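Local coordinates for protein U4/U6 snRNA-associated-splicing factor PRP24 (Saccharomyces cerevisiae, PDB 4N0T) that binds U6 small nuclear RNA, anneals it with U4 small nuclear RNA and serves as a recycling factor of the spliceosome, at residues I296-F299 / L300-I304; A334-L337 / M338-N341. All blocks are in the same frame, centred on the assembly; numbering follows the deposited sequence.

Interaction 1 of 2, residues I296-F299 / L300-I304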
loop_
_atom_site.group_PDB
_atom_site.type_symbol
_atom_site.label_atom_id
_atom_site.label_comp_id
_atom_site.label_asym_id
_atom_site.label_seq_id
_atom_site.Cartn_x
_atom_site.Cartn_y
_atom_site.Cartn_z
ATOM N N ILE A 296 11.511 6.080 -1.152
ATOM C CA ILE A 296 12.298 6.970 -2.000
ATOM C C ILE A 296 13.012 8.022 -1.163
ATOM O O ILE A 296 14.184 8.329 -1.398
ATOM C CB ILE A 296 11.403 7.663 -3.041
ATOM C CG1 ILE A 296 10.842 6.620 -4.011
ATOM C CG2 ILE A 296 12.184 8.755 -3.776
ATOM C CD1 ILE A 296 9.761 7.162 -4.942
ATOM N N CYS A 297 12.311 8.559 -0.171
ATOM C CA CYS A 297 12.882 9.562 0.728
ATOM C C CYS A 297 14.100 8.987 1.459
ATOM O O CYS A 297 15.155 9.634 1.576
ATOM C CB CYS A 297 11.822 10.012 1.736
ATOM S SG CYS A 297 12.330 11.393 2.789
ATOM N N GLN A 298 13.955 7.759 1.933
ATOM C CA GLN A 298 15.036 7.078 2.640
ATOM C C GLN A 298 16.262 6.910 1.740
ATOM O O GLN A 298 17.399 7.170 2.159
ATOM C CB GLN A 298 14.540 5.728 3.148
ATOM C CG GLN A 298 15.604 4.856 3.760
ATOM C CD GLN A 298 15.051 3.518 4.203
ATOM O OE1 GLN A 298 14.551 3.378 5.321
ATOM N NE2 GLN A 298 15.127 2.528 3.321
ATOM N N PHE A 299 16.020 6.507 0.493
ATOM C CA PHE A 299 17.074 6.405 -0.510
ATOM C C PHE A 299 17.774 7.739 -0.746
ATOM O O PHE A 299 19.000 7.790 -0.798
ATOM C CB PHE A 299 16.485 5.856 -1.807
ATOM C CG PHE A 299 17.324 6.106 -3.031
ATOM C CD1 PHE A 299 18.477 5.360 -3.275
ATOM C CD2 PHE A 299 16.920 7.041 -3.979
ATOM C CE1 PHE A 299 19.229 5.575 -4.426
ATOM C CE2 PHE A 299 17.667 7.261 -5.131
ATOM C CZ PHE A 299 18.826 6.527 -5.351
ATOM N N LEU A 300 17.014 8.824 -0.887
ATOM C CA LEU A 300 17.631 10.128 -1.123
ATOM C C LEU A 300 18.488 10.585 0.054
ATOM O O LEU A 300 19.538 11.215 -0.137
ATOM C CB LEU A 300 16.571 11.185 -1.415
ATOM C CG LEU A 300 15.782 10.976 -2.704
ATOM C CD1 LEU A 300 14.703 12.048 -2.845
ATOM C CD2 LEU A 300 16.705 10.995 -3.906
ATOM N N GLN A 301 18.034 10.287 1.270
ATOM C CA GLN A 301 18.761 10.701 2.467
ATOM C C GLN A 301 19.983 9.834 2.744
ATOM O O GLN A 301 21.062 10.362 3.025
ATOM C CB GLN A 301 17.838 10.691 3.687
ATOM C CG GLN A 301 16.775 11.777 3.664
ATOM C CD GLN A 301 15.670 11.517 4.671
ATOM O OE1 GLN A 301 14.792 12.352 4.877
ATOM N NE2 GLN A 301 15.703 10.344 5.291
ATOM N N GLU A 302 19.819 8.514 2.663
ATOM C CA GLU A 302 20.867 7.580 3.080
ATOM C C GLU A 302 21.902 7.285 2.001
ATOM O O GLU A 302 23.079 7.087 2.305
ATOM C CB GLU A 302 20.257 6.264 3.576
ATOM C CG GLU A 302 19.358 6.423 4.797
ATOM C CD GLU A 302 18.777 5.105 5.275
ATOM O OE1 GLU A 302 19.208 4.040 4.775
ATOM O OE2 GLU A 302 17.889 5.135 6.153
ATOM N N GLU A 303 21.466 7.243 0.746
ATOM C CA GLU A 303 22.363 6.906 -0.353
ATOM C C GLU A 303 22.889 8.141 -1.086
ATOM O O GLU A 303 24.043 8.169 -1.514
ATOM C CB GLU A 303 21.684 5.950 -1.342
ATOM C CG GLU A 303 21.245 4.629 -0.732
ATOM C CD GLU A 303 22.408 3.817 -0.184
ATOM O OE1 GLU A 303 23.502 3.840 -0.796
ATOM O OE2 GLU A 303 22.225 3.153 0.862
ATOM N N ILE A 304 22.051 9.164 -1.232
ATOM C CA ILE A 304 22.441 10.342 -1.996
ATOM C C ILE A 304 22.898 11.466 -1.057
ATOM O O ILE A 304 23.461 12.473 -1.499
ATOM C CB ILE A 304 21.286 10.798 -2.918
ATOM C CG1 ILE A 304 20.731 9.594 -3.684
ATOM C CG2 ILE A 304 21.731 11.883 -3.886
ATOM C CD1 ILE A 304 21.752 8.896 -4.607
#
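Residues 296-299 and 300-304 wind through the last turns of one helix, where Leu300 N, Gln301 N, Glu302 N and Glu303 N each bond to the carbonyl oxygen four residues back. The oxygen of Phe299 is shared: Glu303 N reaches it at 3.0 Å, and Ile304 N adds a weak bond at 3.4 Å. The Phe299 ring carries most of the side-chain contact. With CG anti to the backbone N and beside the carbonyl carbon (chi1 161°), the ring leans toward the C-terminal end of the helix, where Ile304 comes over one face, its CG1 4.2 Å from the ring centroid in a CH-pi contact displaced toward the rim. Ile304 CD1 continues to the far end of the ring, 3.8 Å from CZ, while Leu300 CD2 meets the CD2-CE2 side and Glu303 CB lies against CD1, its carboxylate turned away. This is the first helix of the occluded RNA-recognition motif, helix 293-302; Ile296 and Leu300, whose CG2 and CD1 methyls lie 4.2 Å apart, face the sheet and touch Ile314 and Ile325. Phe345 meets the Phe299 ring edge-to-face, and Leu340 of helix 330-340 also packs on it. Were Phe299 replaced by alanine, Ile304 would probably lose the face it rests on and a gap would open beside Leu300. On the more exposed flank, the extended Glu302 side chain brings OE2 to 3.3 Å from Gln298 CG, and Gln301 OE1 lies 3.4 Å from Cys297 SG.

Interaction 2 of 2, residues A334-L337 / M338-N341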
loop_
_atom_site.group_PDB
_atom_site.type_symbol
_atom_site.label_atom_id
_atom_site.label_comp_id
_atom_site.label_asym_id
_atom_site.label_seq_id
_atom_site.Cartn_x
_atom_site.Cartn_y
_atom_site.Cartn_z
ATOM N N ALA A 334 18.400 21.169 -10.093
ATOM C CA ALA A 334 19.300 20.937 -11.226
ATOM C C ALA A 334 20.466 20.015 -10.868
ATOM O O ALA A 334 20.848 19.142 -11.656
ATOM C CB ALA A 334 19.816 22.252 -11.770
ATOM N N LYS A 335 21.029 20.208 -9.683
ATOM C CA LYS A 335 22.135 19.360 -9.245
ATOM C C LYS A 335 21.660 17.939 -8.972
ATOM O O LYS A 335 22.368 16.964 -9.260
ATOM C CB LYS A 335 22.802 19.936 -7.995
ATOM C CG LYS A 335 24.016 19.128 -7.514
ATOM C CD LYS A 335 25.041 18.876 -8.637
ATOM C CE LYS A 335 26.237 18.094 -8.117
ATOM N NZ LYS A 335 26.978 18.793 -7.012
ATOM N N MET A 336 20.461 17.818 -8.409
ATOM C CA MET A 336 19.883 16.503 -8.171
ATOM C C MET A 336 19.587 15.787 -9.478
ATOM O O MET A 336 19.729 14.571 -9.566
ATOM C CB MET A 336 18.614 16.618 -7.327
ATOM C CG MET A 336 18.899 17.007 -5.899
ATOM S SD MET A 336 20.042 15.866 -5.107
ATOM C CE MET A 336 21.531 16.865 -5.016
ATOM N N LEU A 337 19.193 16.547 -10.497
ATOM C CA LEU A 337 18.963 15.978 -11.823
ATOM C C LEU A 337 20.222 15.261 -12.296
ATOM O O LEU A 337 20.183 14.111 -12.742
ATOM C CB LEU A 337 18.599 17.084 -12.813
ATOM C CG LEU A 337 18.170 16.599 -14.201
ATOM C CD1 LEU A 337 16.731 16.104 -14.183
ATOM C CD2 LEU A 337 18.341 17.681 -15.249
ATOM N N MET A 338 21.349 15.951 -12.179
ATOM C CA MET A 338 22.632 15.381 -12.585
ATOM C C MET A 338 23.041 14.158 -11.755
ATOM O O MET A 338 23.406 13.113 -12.306
ATOM C CB MET A 338 23.721 16.452 -12.497
ATOM C CG MET A 338 25.096 15.916 -12.823
ATOM S SD MET A 338 26.388 17.116 -12.432
ATOM C CE MET A 338 25.929 18.483 -13.501
ATOM N N ILE A 339 23.000 14.303 -10.434
ATOM C CA ILE A 339 23.397 13.229 -9.525
ATOM C C ILE A 339 22.536 11.973 -9.678
ATOM O O ILE A 339 23.039 10.852 -9.685
ATOM C CB ILE A 339 23.359 13.708 -8.051
ATOM C CG1 ILE A 339 24.523 14.661 -7.758
ATOM C CG2 ILE A 339 23.412 12.528 -7.086
ATOM C CD1 ILE A 339 24.505 15.218 -6.336
ATOM N N LEU A 340 21.226 12.147 -9.797
ATOM C CA LEU A 340 20.353 10.975 -9.767
ATOM C C LEU A 340 20.305 10.178 -11.068
ATOM O O LEU A 340 20.023 8.980 -11.047
ATOM C CB LEU A 340 18.932 11.376 -9.332
ATOM C CG LEU A 340 18.861 11.665 -7.831
ATOM C CD1 LEU A 340 17.531 12.278 -7.442
ATOM C CD2 LEU A 340 19.085 10.380 -7.068
ATOM N N ASN A 341 20.559 10.830 -12.200
ATOM C CA ASN A 341 20.425 10.142 -13.483
ATOM C C ASN A 341 21.479 9.049 -13.575
ATOM O O ASN A 341 22.680 9.331 -13.502
ATOM C CB ASN A 341 20.569 11.111 -14.656
ATOM C CG ASN A 341 20.153 10.490 -15.980
ATOM O OD1 ASN A 341 19.117 9.826 -16.077
ATOM N ND2 ASN A 341 20.974 10.691 -17.010
#
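The second helix of an RNA-recognition motif, helix 330-340, ends here, and its last turns bring Ile339 against both Lys335 and Met336. Ile339 CD1 is the meeting point: Met336 CE touches it at 3.6 Å and Lys335 CE at 3.8 Å. Met336 and Ile339 run side by side and point the same way, and bends at both chi2 and chi3 (108°) of the methionine bring its terminal methyl, rather than the sulfur, to the isoleucine. Lys335 arrives from another direction. Its CG stands anti to the backbone N, and a bend at chi2 (52°) folds the chain forward, so that CE lies beside Ile339 CG1 and CD1 and the lysine adds its aliphatic part to an apolar patch on an exposed flank.

In the beta-alpha-beta-beta-alpha-beta order of this domain, the helix follows strand 322-327 and leads to strand 344-345, packing one side on the sheet. Leu340 belongs to that buried side; Leu340 CB sits 3.3 Å from Met336 O, and the leucine side chain touches Ile282 and Leu284 of strand 281-285 as well as helix 293-302. Met336, also buried, touches Ile306.

Of the four backbone bonds, the last, from Asn341 N to Leu337 O, is weak and more bent than the others. Ile339 N to Lys335 O, by contrast, is nearly straight at 171°, and Leu340 N reaches Met336 O at 2.9 Å. Asn341 is the first residue to leave helical geometry. Ser352 takes part on both sides of this exit: its OG bonds to Leu337 O and its backbone N to Asn341 OD1, tying the helix end to strand 348-353.

In the fold
Interaction 1 closes before interaction 2 opens along the chain, and strands 311-317 and 322-327 lie between their helices. Both belong to the occluded RNA-recognition motif, whose helices 293-302 and 330-340 pack on a five-stranded antiparallel sheet. The centres are about 13 Å apart, and the two contacts meet directly: Ile304 CG2 reaches Ile339 CG2 at 3.7 Å, while Leu340 places CD1 against Leu300 CD2 and CD2 against Phe299 CE2. Phe299, Leu300 and Leu340 are buried where the helix ends meet, with Ile304 and Ile339 nearer the surface. The nearest atoms of interactions 1 and 2 lie about 13 and 19 Å from the bound RNA, so neither contacts it; both join the helices on the sheet.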